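Local coordinates for cell division protein FtsZ 1 (Methanocaldococcus jannaschii, PDB 1W59) that binds GTP and, as a member of the FtsZ family of GTPases, probably polymerises into the Z ring at the site of cell division, at residues T41-G46 and V125-G130; K240-N245 and G284-V289; D278-T283 and S308-P313. All blocks are in the same frame, centred on the assembly; numbering follows the deposited sequence.

Contact 1: T41-G46 and V125-G130; sequences TVVGCG and VFITCG
Thr41 to Cys45 runs beside Val125 to Cys129 as a pair of parallel strands, their axes 4.6 Å apart at closest approach and their directions 19° apart. Backbone hydrogen bonds alternate in direction: Phe126 N donates to Thr41 O (2.8 Å), Val43 N to Phe126 O (2.7 Å), Thr128 N to Val43 O (2.9 Å) and Cys45 N to Thr128 O (3.0 Å). All four are nearly straight, at 167° or better. Beyond them a water takes over, lying near Cys45 O and accepting from Gly130 N at 2.9 Å.

Apolar contacts divide between the two faces. On one, Val42 CG1 rests 4.0 Å from Phe126 CB, and the methyl CG2 of Thr128 sits 3.8 Å from Gly44 CA. Thr128 has OG1 anti to its own N (chi1 -178°), which sends the hydroxyl off to Val157 O and leaves the methyl for the neighbouring strand; helix 207-227 covers this face. On the other, Val43 meets Val125 and Ile127, and Cys45 SG touches Ile127 CG2, under helices 135-149 and 112-119.

The two are neighbouring parallel strands of the GTPase domain. Four near-linear main-chain bonds and mostly apolar faces join them, and Cys45 leads straight into the glycine-rich turn where Gly47 and Ala48 bind GTP, consistent with a Rossmann-type nucleotide site.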
loop_
_atom_site.group_PDB
_atom_site.type_symbol
_atom_site.label_atom_id
_atom_site.label_comp_id
_atom_site.label_asym_id
_atom_site.label_seq_id
_atom_site.Cartn_x
_atom_site.Cartn_y
_atom_site.Cartn_z
ATOM N N THR A 41 -8.011 -2.886 -5.303
ATOM C CA THR A 41 -7.377 -2.274 -6.453
ATOM C C THR A 41 -6.275 -1.395 -5.921
ATOM O O THR A 41 -6.471 -0.649 -4.963
ATOM C CB THR A 41 -8.354 -1.379 -7.261
ATOM O OG1 THR A 41 -9.548 -2.111 -7.546
ATOM C CG2 THR A 41 -7.720 -0.944 -8.590
ATOM N N VAL A 42 -5.109 -1.504 -6.537
ATOM C CA VAL A 42 -3.973 -0.686 -6.168
ATOM C C VAL A 42 -3.725 0.235 -7.360
ATOM O O VAL A 42 -3.603 -0.226 -8.487
ATOM C CB VAL A 42 -2.728 -1.546 -5.918
ATOM C CG1 VAL A 42 -1.591 -0.673 -5.424
ATOM C CG2 VAL A 42 -3.041 -2.632 -4.901
ATOM N N VAL A 43 -3.675 1.537 -7.113
ATOM C CA VAL A 43 -3.433 2.507 -8.175
ATOM C C VAL A 43 -2.083 3.205 -7.958
ATOM O O VAL A 43 -1.859 3.832 -6.926
ATOM C CB VAL A 43 -4.559 3.584 -8.217
ATOM C CG1 VAL A 43 -4.332 4.533 -9.380
ATOM C CG2 VAL A 43 -5.930 2.915 -8.311
ATOM N N GLY A 44 -1.187 3.092 -8.935
ATOM C CA GLY A 44 0.119 3.718 -8.825
ATOM C C GLY A 44 0.185 4.961 -9.676
ATOM O O GLY A 44 0.039 4.885 -10.885
ATOM N N CYS A 45 0.428 6.104 -9.043
ATOM C CA CYS A 45 0.471 7.387 -9.736
ATOM C C CYS A 45 1.869 7.947 -9.907
ATOM O O CYS A 45 2.633 8.046 -8.944
ATOM C CB CYS A 45 -0.383 8.407 -8.979
ATOM S SG CYS A 45 -2.020 7.803 -8.542
ATOM N N GLY A 46 2.182 8.331 -11.143
ATOM C CA GLY A 46 3.480 8.900 -11.461
ATOM C C GLY A 46 4.626 7.909 -11.545
ATOM O O GLY A 46 4.430 6.696 -11.462
ATOM N N VAL A 125 -9.347 0.615 -2.026
ATOM C CA VAL A 125 -8.393 1.094 -3.006
ATOM C C VAL A 125 -7.109 1.590 -2.349
ATOM O O VAL A 125 -7.144 2.329 -1.364
ATOM C CB VAL A 125 -9.005 2.247 -3.853
ATOM C CG1 VAL A 125 -7.921 2.992 -4.604
ATOM C CG2 VAL A 125 -10.015 1.683 -4.842
ATOM N N PHE A 126 -5.976 1.163 -2.892
ATOM C CA PHE A 126 -4.684 1.608 -2.401
ATOM C C PHE A 126 -4.112 2.603 -3.398
ATOM O O PHE A 126 -3.967 2.289 -4.571
ATOM C CB PHE A 126 -3.710 0.438 -2.274
ATOM C CG PHE A 126 -3.991 -0.468 -1.112
ATOM C CD1 PHE A 126 -4.944 -1.475 -1.208
ATOM C CD2 PHE A 126 -3.297 -0.312 0.079
ATOM C CE1 PHE A 126 -5.200 -2.319 -0.133
ATOM C CE2 PHE A 126 -3.543 -1.146 1.160
ATOM C CZ PHE A 126 -4.499 -2.156 1.055
ATOM N N ILE A 127 -3.803 3.808 -2.943
ATOM C CA ILE A 127 -3.215 4.824 -3.817
ATOM C C ILE A 127 -1.751 4.889 -3.409
ATOM O O ILE A 127 -1.440 5.218 -2.263
ATOM C CB ILE A 127 -3.816 6.206 -3.569
ATOM C CG1 ILE A 127 -5.339 6.128 -3.546
ATOM C CG2 ILE A 127 -3.346 7.153 -4.638
ATOM C CD1 ILE A 127 -5.905 5.695 -4.841
ATOM N N THR A 128 -0.848 4.568 -4.325
ATOM C CA THR A 128 0.568 4.588 -3.982
ATOM C C THR A 128 1.338 5.495 -4.927
ATOM O O THR A 128 0.987 5.636 -6.090
ATOM C CB THR A 128 1.175 3.131 -3.987
ATOM O OG1 THR A 128 2.545 3.175 -3.595
ATOM C CG2 THR A 128 1.102 2.510 -5.358
ATOM N N CYS A 129 2.380 6.133 -4.413
ATOM C CA CYS A 129 3.188 7.014 -5.236
ATOM C C CYS A 129 4.334 7.647 -4.432
ATOM O O CYS A 129 4.374 7.571 -3.200
ATOM C CB CYS A 129 2.315 8.119 -5.811
ATOM S SG CYS A 129 2.039 9.460 -4.634
ATOM N N GLY A 130 5.267 8.264 -5.152
ATOM C CA GLY A 130 6.385 8.935 -4.521
ATOM C C GLY A 130 6.066 10.405 -4.652
ATOM O O GLY A 130 5.894 10.899 -5.764
HETATM O O HOH W 1 5.244 8.311 -8.021
#

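Contact 2: K240-N245 and G284-V289; sequences KAVMNN and GALIHV
First torsions turn Val242 CG1 and the Leu286 fork to each other: Val242 CG1 is anti to the backbone N (chi1 -178°), and Leu286 CG is anti to its carbonyl carbon (chi1 -62°). The two side chains lie alongside, pointing opposite ways, with Val242 CG1 3.9 Å from Leu286 CD1. Met243 arrives differently. Its chain, kinked beyond CB, crosses the leucine at about a right angle, with SD 3.9 Å from both CD1 and CD2 of Leu286, so the sulfur sits at the fork, equally far from both methyls.

Val242 CG1 also reaches the main chain, 3.9 Å from Ala285 N and 4.5 Å from Gly284 CA. A side chain on Gly284 would point toward the helix, which is consistent with a glycine here, since a CB would probably crowd the valine methyl; the Ala285 side chain turns from the helix. The axes of helix 240-244 and strand 284-289 stay 8.4 Å apart and run at 121°.

Around this patch, Thr316 and Ile318 of strand 316-323 also touch Val242, and Leu222 of the long helix 207-227 packs on both Met243 and Leu286. No hydrogen bond joins the two segments. Cohesion therefore rests on burying valine, leucine and thioether surface, which seats helix 236-244 against the sheet of the C-terminal domain.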
loop_
_atom_site.group_PDB
_atom_site.type_symbol
_atom_site.label_atom_id
_atom_site.label_comp_id
_atom_site.label_asym_id
_atom_site.label_seq_id
_atom_site.Cartn_x
_atom_site.Cartn_y
_atom_site.Cartn_z
ATOM N N LYS A 240 -11.232 -3.124 7.880
ATOM C CA LYS A 240 -12.126 -1.982 7.752
ATOM C C LYS A 240 -12.076 -1.215 9.065
ATOM O O LYS A 240 -12.042 0.003 9.090
ATOM C CB LYS A 240 -13.555 -2.470 7.494
ATOM C CG LYS A 240 -14.271 -1.812 6.323
ATOM C CD LYS A 240 -15.708 -2.305 6.217
ATOM C CE LYS A 240 -16.457 -1.648 5.057
ATOM N NZ LYS A 240 -16.555 -0.150 5.160
ATOM N N ALA A 241 -12.048 -1.948 10.165
ATOM C CA ALA A 241 -12.020 -1.340 11.482
ATOM C C ALA A 241 -10.755 -0.542 11.759
ATOM O O ALA A 241 -10.828 0.606 12.199
ATOM C CB ALA A 241 -12.197 -2.406 12.536
ATOM N N VAL A 242 -9.598 -1.140 11.502
ATOM C CA VAL A 242 -8.322 -0.470 11.754
ATOM C C VAL A 242 -7.938 0.617 10.738
ATOM O O VAL A 242 -7.397 1.656 11.115
ATOM C CB VAL A 242 -7.168 -1.503 11.829
ATOM C CG1 VAL A 242 -5.858 -0.817 12.144
ATOM C CG2 VAL A 242 -7.452 -2.503 12.911
ATOM N N MET A 243 -8.220 0.373 9.460
ATOM C CA MET A 243 -7.893 1.311 8.390
ATOM C C MET A 243 -8.847 2.504 8.295
ATOM O O MET A 243 -8.432 3.595 7.910
ATOM C CB MET A 243 -7.893 0.584 7.031
ATOM C CG MET A 243 -6.873 -0.535 6.879
ATOM S SD MET A 243 -5.185 0.075 6.722
ATOM C CE MET A 243 -4.830 -0.365 5.098
ATOM N N ASN A 244 -10.117 2.290 8.639
ATOM C CA ASN A 244 -11.149 3.327 8.546
ATOM C C ASN A 244 -10.865 4.699 9.146
ATOM O O ASN A 244 -11.164 5.720 8.524
ATOM C CB ASN A 244 -12.470 2.802 9.103
ATOM C CG ASN A 244 -13.561 2.755 8.048
ATOM O OD1 ASN A 244 -14.038 3.796 7.590
ATOM N ND2 ASN A 244 -13.952 1.548 7.645
ATOM N N ASN A 245 -10.299 4.737 10.348
ATOM C CA ASN A 245 -9.997 6.013 10.978
ATOM C C ASN A 245 -8.523 6.125 11.309
ATOM O O ASN A 245 -8.134 6.925 12.153
ATOM C CB ASN A 245 -10.832 6.186 12.237
ATOM C CG ASN A 245 -12.284 5.820 12.012
ATOM O OD1 ASN A 245 -12.729 4.730 12.392
ATOM N ND2 ASN A 245 -13.031 6.721 11.372
ATOM N N GLY A 284 -3.770 1.704 16.933
ATOM C CA GLY A 284 -4.013 0.675 15.936
ATOM C C GLY A 284 -2.739 0.172 15.289
ATOM O O GLY A 284 -1.693 0.816 15.363
ATOM N N ALA A 285 -2.818 -0.992 14.659
ATOM C CA ALA A 285 -1.657 -1.560 13.995
ATOM C C ALA A 285 -1.980 -2.799 13.168
ATOM O O ALA A 285 -2.798 -3.634 13.559
ATOM C CB ALA A 285 -0.577 -1.887 15.028
ATOM N N LEU A 286 -1.337 -2.895 12.010
ATOM C CA LEU A 286 -1.481 -4.043 11.123
ATOM C C LEU A 286 -0.105 -4.684 11.083
ATOM O O LEU A 286 0.884 -4.026 10.782
ATOM C CB LEU A 286 -1.875 -3.616 9.707
ATOM C CG LEU A 286 -3.211 -2.905 9.534
ATOM C CD1 LEU A 286 -2.984 -1.407 9.564
ATOM C CD2 LEU A 286 -3.850 -3.324 8.225
ATOM N N ILE A 287 -0.041 -5.968 11.392
ATOM C CA ILE A 287 1.231 -6.679 11.397
ATOM C C ILE A 287 1.162 -7.826 10.398
ATOM O O ILE A 287 0.179 -8.569 10.365
ATOM C CB ILE A 287 1.535 -7.289 12.803
ATOM C CG1 ILE A 287 1.443 -6.210 13.884
ATOM C CG2 ILE A 287 2.920 -7.917 12.818
ATOM C CD1 ILE A 287 1.362 -6.775 15.266
ATOM N N HIS A 288 2.193 -7.965 9.574
ATOM C CA HIS A 288 2.214 -9.063 8.634
ATOM C C HIS A 288 3.554 -9.769 8.716
ATOM O O HIS A 288 4.577 -9.242 8.279
ATOM C CB HIS A 288 1.956 -8.582 7.209
ATOM C CG HIS A 288 1.803 -9.697 6.220
ATOM N ND1 HIS A 288 1.355 -9.495 4.936
ATOM C CD2 HIS A 288 2.053 -11.023 6.328
ATOM C CE1 HIS A 288 1.335 -10.648 4.293
ATOM N NE2 HIS A 288 1.754 -11.591 5.114
ATOM N N VAL A 289 3.541 -10.964 9.295
ATOM C CA VAL A 289 4.751 -11.736 9.426
ATOM C C VAL A 289 4.802 -12.799 8.345
ATOM O O VAL A 289 3.985 -13.708 8.303
ATOM C CB VAL A 289 4.890 -12.342 10.869
ATOM C CG1 VAL A 289 3.528 -12.563 11.477
ATOM C CG2 VAL A 289 5.699 -13.639 10.837
#

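Contact 3: D278-T283 and S308-P313; sequences DIDGAT and SSRLDP
Ala282 and Leu311 form the apolar heart of the contact, with Ala282 CB against Leu311 CD2 at 3.3 Å; Leu311 CD2 also lies 3.5 Å from Ile279 O. One hydrogen bond ties the loops together: Asp312 N donates to Ala282 O over 3.1 Å, and it is almost straight (173°) although the donor is tilted from the carbonyl plane. Beside it, the Asp312 CB is 3.7 Å from Gly281 O.

At the outer edge Arg310, its chain curled round at CG and CD, brings its guanidinium up to Ile279 and Asp280. Ile279 meets it at a slant, CD1 lying 3.9 Å from Arg310 CZ. With chi1 at 65°, Ile279 CG1 stands between the backbone N and the carbonyl carbon, and the extended end of the chain, CG1 to CD1, reaches the NH1 and CZ part of the guanidinium. Asp280 OD2 approaches the same group, the carboxylate turned 76° from the guanidinium plane; a salt bridge from OD2 to NH1 is plausible, but those atoms are modelled too close for their exact placement to be trusted. An alanine in place of Ile279 lacks CG1 and CD1, and the guanidinium would probably lose its apolar support and become freer to swing away from Asp280.

The two loops lead into strands 284-291 and 316-323, which are parallel neighbours joined through helix 297-308, a beta-alpha-beta crossover of the FtsZ C-terminal domain. A backbone bond between Thr283 and Thr316 continues the pairing where the loops enter these strands.

Behind these residues, an Asx turn shapes the first loop, Asp278 OD1 accepting from Asp280 N at 3.2 Å. An overlapping beta turn, Ile279 to Ala282, is closed by Ala282 N on Ile279 O (3.1 Å). Asp312 OD2 bonds to Asn314 N, while Ile337 of strand 331-338 touches both Ala282 and Leu311.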
loop_
_atom_site.group_PDB
_atom_site.type_symbol
_atom_site.label_atom_id
_atom_site.label_comp_id
_atom_site.label_asym_id
_atom_site.label_seq_id
_atom_site.Cartn_x
_atom_site.Cartn_y
_atom_site.Cartn_z
ATOM N N ASP A 278 7.002 8.260 17.758
ATOM C CA ASP A 278 6.866 7.600 19.049
ATOM C C ASP A 278 5.621 6.714 18.907
ATOM O O ASP A 278 4.523 7.225 18.727
ATOM C CB ASP A 278 6.628 8.649 20.135
ATOM C CG ASP A 278 6.769 8.091 21.541
ATOM O OD1 ASP A 278 6.586 6.868 21.746
ATOM O OD2 ASP A 278 7.054 8.901 22.451
ATOM N N ILE A 279 5.792 5.397 18.979
ATOM C CA ILE A 279 4.669 4.480 18.836
ATOM C C ILE A 279 4.141 3.936 20.162
ATOM O O ILE A 279 3.186 3.151 20.174
ATOM C CB ILE A 279 5.045 3.254 17.995
ATOM C CG1 ILE A 279 6.104 2.439 18.731
ATOM C CG2 ILE A 279 5.534 3.670 16.644
ATOM C CD1 ILE A 279 6.318 1.069 18.158
ATOM N N ASP A 280 4.754 4.348 21.268
ATOM C CA ASP A 280 4.366 3.865 22.592
ATOM C C ASP A 280 2.933 4.118 23.078
ATOM O O ASP A 280 2.644 3.971 24.262
ATOM C CB ASP A 280 5.367 4.378 23.634
ATOM C CG ASP A 280 6.538 3.426 23.837
ATOM O OD1 ASP A 280 7.473 3.762 24.595
ATOM O OD2 ASP A 280 6.520 2.331 23.246
ATOM N N GLY A 281 2.030 4.481 22.180
ATOM C CA GLY A 281 0.654 4.707 22.591
ATOM C C GLY A 281 -0.307 4.479 21.439
ATOM O O GLY A 281 -1.512 4.688 21.575
ATOM N N ALA A 282 0.234 4.044 20.303
ATOM C CA ALA A 282 -0.559 3.802 19.104
ATOM C C ALA A 282 -1.871 3.081 19.396
ATOM O O ALA A 282 -1.915 2.125 20.173
ATOM C CB ALA A 282 0.259 3.017 18.103
ATOM N N THR A 283 -2.935 3.539 18.745
ATOM C CA THR A 283 -4.261 2.975 18.942
ATOM C C THR A 283 -4.604 1.867 17.954
ATOM O O THR A 283 -5.605 1.169 18.118
ATOM C CB THR A 283 -5.320 4.072 18.838
ATOM O OG1 THR A 283 -4.812 5.267 19.431
ATOM C CG2 THR A 283 -6.578 3.669 19.589
ATOM N N SER A 308 2.311 -5.663 20.576
ATOM C CA SER A 308 1.155 -5.365 21.405
ATOM C C SER A 308 1.467 -4.642 22.715
ATOM O O SER A 308 0.709 -3.786 23.162
ATOM C CB SER A 308 0.405 -6.657 21.705
ATOM O OG SER A 308 -0.770 -6.376 22.434
ATOM N N SER A 309 2.586 -4.996 23.327
ATOM C CA SER A 309 2.988 -4.397 24.593
ATOM C C SER A 309 3.580 -2.995 24.481
ATOM O O SER A 309 3.921 -2.386 25.491
ATOM C CB SER A 309 3.984 -5.314 25.295
ATOM O OG SER A 309 5.019 -5.684 24.403
ATOM N N ARG A 310 3.708 -2.487 23.261
ATOM C CA ARG A 310 4.239 -1.144 23.043
ATOM C C ARG A 310 3.067 -0.207 22.789
ATOM O O ARG A 310 3.108 0.974 23.134
ATOM C CB ARG A 310 5.159 -1.119 21.821
ATOM C CG ARG A 310 6.381 -1.997 21.933
ATOM C CD ARG A 310 7.452 -1.380 22.824
ATOM N NE ARG A 310 8.528 -0.797 22.029
ATOM C CZ ARG A 310 8.451 0.366 21.390
ATOM N NH1 ARG A 310 7.348 1.089 21.458
ATOM N NH2 ARG A 310 9.469 0.792 20.658
ATOM N N LEU A 311 2.021 -0.742 22.174
ATOM C CA LEU A 311 0.850 0.051 21.855
ATOM C C LEU A 311 -0.059 0.156 23.064
ATOM O O LEU A 311 0.240 -0.384 24.124
ATOM C CB LEU A 311 0.084 -0.575 20.685
ATOM C CG LEU A 311 0.883 -0.976 19.440
ATOM C CD1 LEU A 311 -0.072 -1.424 18.343
ATOM C CD2 LEU A 311 1.714 0.184 18.962
ATOM N N ASP A 312 -1.168 0.865 22.885
ATOM C CA ASP A 312 -2.160 1.055 23.933
ATOM C C ASP A 312 -2.795 -0.296 24.248
ATOM O O ASP A 312 -3.142 -1.061 23.344
ATOM C CB ASP A 312 -3.249 2.019 23.456
ATOM C CG ASP A 312 -4.105 2.533 24.590
ATOM O OD1 ASP A 312 -3.844 3.665 25.056
ATOM O OD2 ASP A 312 -5.029 1.803 25.019
ATOM N N PRO A 313 -2.952 -0.613 25.538
ATOM C CA PRO A 313 -3.558 -1.898 25.873
ATOM C C PRO A 313 -4.893 -2.117 25.152
ATOM O O PRO A 313 -5.345 -3.250 25.007
ATOM C CB PRO A 313 -3.686 -1.824 27.395
ATOM C CG PRO A 313 -3.748 -0.348 27.680
ATOM C CD PRO A 313 -2.707 0.188 26.747
#

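How the contacts relate
The contacts step from the nucleotide-binding domain to loops at the entry of two C-terminal-domain strands. Contact 1 lies nearest the GTP site: the Cys45 side chain comes within about 4 Å of Gly136, a GTP-binding residue, and that of Cys129 within about 6 Å of Ala48, another. Its centre is about 18 Å from that of contact 2, yet the two touch where Phe126 CE2 meets Met243 CE at 4.2 Å. Contacts 2 and 3, centred about 13 Å apart, are packed together through Ala285 CB and Leu311 CD1 at 3.4 Å. Contacts 1 and 3 do not touch, their nearest atoms being about 17 Å apart, so contact 2 bridges them.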